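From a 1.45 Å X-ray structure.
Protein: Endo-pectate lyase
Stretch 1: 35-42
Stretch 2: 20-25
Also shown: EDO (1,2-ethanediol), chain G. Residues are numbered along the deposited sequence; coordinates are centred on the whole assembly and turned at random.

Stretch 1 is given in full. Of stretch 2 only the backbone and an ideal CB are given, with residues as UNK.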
# COMPACT_ATOMS: atom_id res chain seq x y z
N LEU A 35 -8.47 1.73 9.49
CA LEU A 35 -7.68 0.93 10.41
C LEU A 35 -6.74 0.06 9.60
O LEU A 35 -7.12 -0.49 8.57
CB LEU A 35 -8.57 0.03 11.25
CG LEU A 35 -9.61 0.70 12.13
CD1 LEU A 35 -10.38 -0.38 12.91
CD2 LEU A 35 -8.93 1.66 13.09
N GLY A 36 -5.52 -0.07 10.10
CA GLY A 36 -4.54 -0.94 9.48
C GLY A 36 -3.85 -1.68 10.60
O GLY A 36 -3.44 -1.08 11.60
N TRP A 37 -3.72 -3.00 10.47
CA TRP A 37 -3.04 -3.75 11.51
C TRP A 37 -2.14 -4.81 10.93
O TRP A 37 -2.23 -5.15 9.75
CB TRP A 37 -4.06 -4.41 12.46
CG TRP A 37 -4.99 -5.40 11.79
CD1 TRP A 37 -4.83 -6.76 11.70
CD2 TRP A 37 -6.21 -5.10 11.11
NE1 TRP A 37 -5.87 -7.31 11.00
CE2 TRP A 37 -6.73 -6.32 10.62
CE3 TRP A 37 -6.91 -3.91 10.85
CZ2 TRP A 37 -7.93 -6.38 9.89
CZ3 TRP A 37 -8.09 -3.97 10.13
CH2 TRP A 37 -8.59 -5.20 9.66
N SER A 38 -1.23 -5.29 11.76
CA SER A 38 -0.36 -6.39 11.38
C SER A 38 -0.54 -7.41 12.49
O SER A 38 -0.81 -7.06 13.64
CB SER A 38 1.11 -5.96 11.29
OG SER A 38 1.61 -5.58 12.56
N THR A 39 -0.44 -8.68 12.13
CA THR A 39 -0.56 -9.73 13.13
C THR A 39 0.39 -10.85 12.74
O THR A 39 0.65 -11.05 11.56
CB THR A 39 -2.01 -10.29 13.23
OG1 THR A 39 -2.06 -11.27 14.27
CG2 THR A 39 -2.45 -10.93 11.91
N ASP A 40 0.93 -11.54 13.73
CA ASP A 40 1.80 -12.67 13.45
C ASP A 40 1.09 -13.99 13.75
O ASP A 40 1.72 -15.05 13.80
CB ASP A 40 3.11 -12.58 14.24
CG ASP A 40 2.89 -12.32 15.71
OD1 ASP A 40 1.81 -12.67 16.22
OD2 ASP A 40 3.82 -11.79 16.36
N GLU A 41 -0.23 -13.92 13.95
CA GLU A 41 -1.00 -15.15 14.17
C GLU A 41 -0.95 -15.90 12.85
O GLU A 41 -1.27 -15.35 11.80
CB GLU A 41 -2.46 -14.81 14.55
CG GLU A 41 -3.42 -15.99 14.45
CD GLU A 41 -2.95 -17.19 15.25
OE1 GLU A 41 -3.04 -18.33 14.73
OE2 GLU A 41 -2.50 -17.00 16.40
N SER A 42 -0.55 -17.17 12.89
CA SER A 42 -0.42 -17.96 11.67
C SER A 42 -1.66 -18.69 11.16
O SER A 42 -1.74 -19.02 9.98
CB SER A 42 0.71 -18.98 11.84
OG SER A 42 0.42 -19.86 12.91
N UNK A 20 0.94 -14.91 20.06
CA UNK A 20 0.78 -14.02 18.87
C UNK A 20 0.45 -12.60 19.30
O UNK A 20 0.04 -12.36 20.44
CB UNK A 20 -0.32 -14.54 17.94
N UNK A 21 0.64 -11.66 18.38
CA UNK A 21 0.35 -10.26 18.67
C UNK A 21 -0.28 -9.57 17.48
O UNK A 21 -0.15 -10.02 16.34
CB UNK A 21 1.63 -9.52 19.08
N UNK A 22 -0.97 -8.47 17.77
CA UNK A 22 -1.60 -7.67 16.74
C UNK A 22 -1.35 -6.20 17.08
O UNK A 22 -1.55 -5.79 18.22
CB UNK A 22 -3.09 -7.98 16.63
N UNK A 23 -0.87 -5.43 16.10
CA UNK A 23 -0.63 -4.01 16.29
C UNK A 23 -1.56 -3.27 15.34
O UNK A 23 -1.61 -3.56 14.15
CB UNK A 23 0.84 -3.64 16.05
N UNK A 24 -2.30 -2.32 15.91
CA UNK A 24 -3.27 -1.54 15.17
C UNK A 24 -2.87 -0.07 15.03
O UNK A 24 -2.27 0.51 15.94
CB UNK A 24 -4.64 -1.64 15.85
N UNK A 25 -3.18 0.50 13.88
CA UNK A 25 -2.93 1.91 13.61
C UNK A 25 -4.18 2.50 12.99
O UNK A 25 -4.97 1.80 12.35
CB UNK A 25 -1.72 2.10 12.70
C1 EDO G . 2.12 -8.06 15.12
O1 EDO G . 2.38 -8.01 13.61
C2 EDO G . 3.19 -7.35 15.97
O2 EDO G . 3.19 -5.85 15.56

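Stretch 2 runs antiparallel to stretch 1, and backbone hydrogen bonds hold most of the pairing. Side chains alternate between two faces of the sheet. W37 and T39 mark one face; S38 marks the other.

At position 20 the CA-to-CB bond points toward stretch 1, and the ideal CB lies near D40 OD1 and E41 OE2. A small residue would suit, or a basic one whose charge could answer the two carboxylates. The residue is A20. The methyl offers no hydrogen-bonding group; A20 CB lies 3.3 Å from D40 OD1 and 3.6 Å from E41 OE2.

Position 21 points its CB sideways, with D40 OD2 4.2 Å from the ideal CB. Many side chains would fit, polar ones most readily. The backbone does the bonding: the N of position 21 donates to D40 OD1 (2.7 Å), and its O accepts from D40 N (3.2 Å) and T39 OG1 (3.1 Å). The residue is Q21. It has chi1 m and chi2 t, and its amide makes no hydrogen bond to stretch 1.

Position 22 sits opposite T39 in a non-hydrogen-bonded pair, on the face of W37 and T39. The ideal CB is 4.2 Å from T39 OG1 and 5.4 Å from W37 CD1. Threonine or valine would suit the extended backbone, and serine could also sit beside T39 OG1. The residue is T22. T22 OG1 lies 3.3 Å from T39 OG1, while T22 CG2 approaches W37 CD1 at 4.1 Å.

Position 23 pairs with S38: its N donates to S38 O and its O accepts from S38 N, both at 3.0 Å. The ideal CB is 4.1 Å from S38 OG, and ethanediol lies on this face. A small or medium polar residue would suit; valine would also fit. The residue is T23. T23 OG1 hydrogen-bonds ethanediol O2 at 2.6 Å, and S38 OG bonds O1 of the same molecule at 2.8 Å.

Position 24 faces W37 in a non-hydrogen-bonded pair. The ideal CB is 4.4 Å from W37 CB, and L35 offers more carbon nearby. Leucine, isoleucine, valine or methionine would suit. The residue is L24, with chi1 t and chi2 p. L24 CD1 lies 3.9 Å from both W37 CB and L35 CB.

Position 25 pairs with G36: its N donates to G36 O (2.8 Å), and its O accepts from G36 N (3.0 Å). Its CB points to the face of S38, 3.8 Å from G36 O. With no side chain on G36 to meet it, methionine, leucine, valine or threonine could serve. The residue is M25, whose side-chain end leads away from stretch 1.

Stretch 2, residues 20-25: AQTTLM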
# COMPACT_ATOMS: atom_id res chain seq x y z
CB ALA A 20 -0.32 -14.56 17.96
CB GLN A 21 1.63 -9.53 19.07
CG GLN A 21 2.21 -9.95 20.41
CD GLN A 21 3.50 -9.23 20.74
OE1 GLN A 21 4.49 -9.34 20.02
NE2 GLN A 21 3.49 -8.48 21.84
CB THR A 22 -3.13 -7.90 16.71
OG1 THR A 22 -3.40 -9.29 16.48
CG2 THR A 22 -3.78 -7.07 15.61
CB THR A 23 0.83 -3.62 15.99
OG1 THR A 23 1.70 -4.25 16.95
CG2 THR A 23 1.00 -2.11 16.08
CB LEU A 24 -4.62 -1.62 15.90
CG LEU A 24 -5.81 -0.87 15.30
CD1 LEU A 24 -6.12 -1.43 13.93
CD2 LEU A 24 -7.04 -1.01 16.22
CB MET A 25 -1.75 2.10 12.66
CG MET A 25 -0.43 1.70 13.28
SD MET A 25 0.91 1.81 12.09
CE MET A 25 1.03 3.49 11.93
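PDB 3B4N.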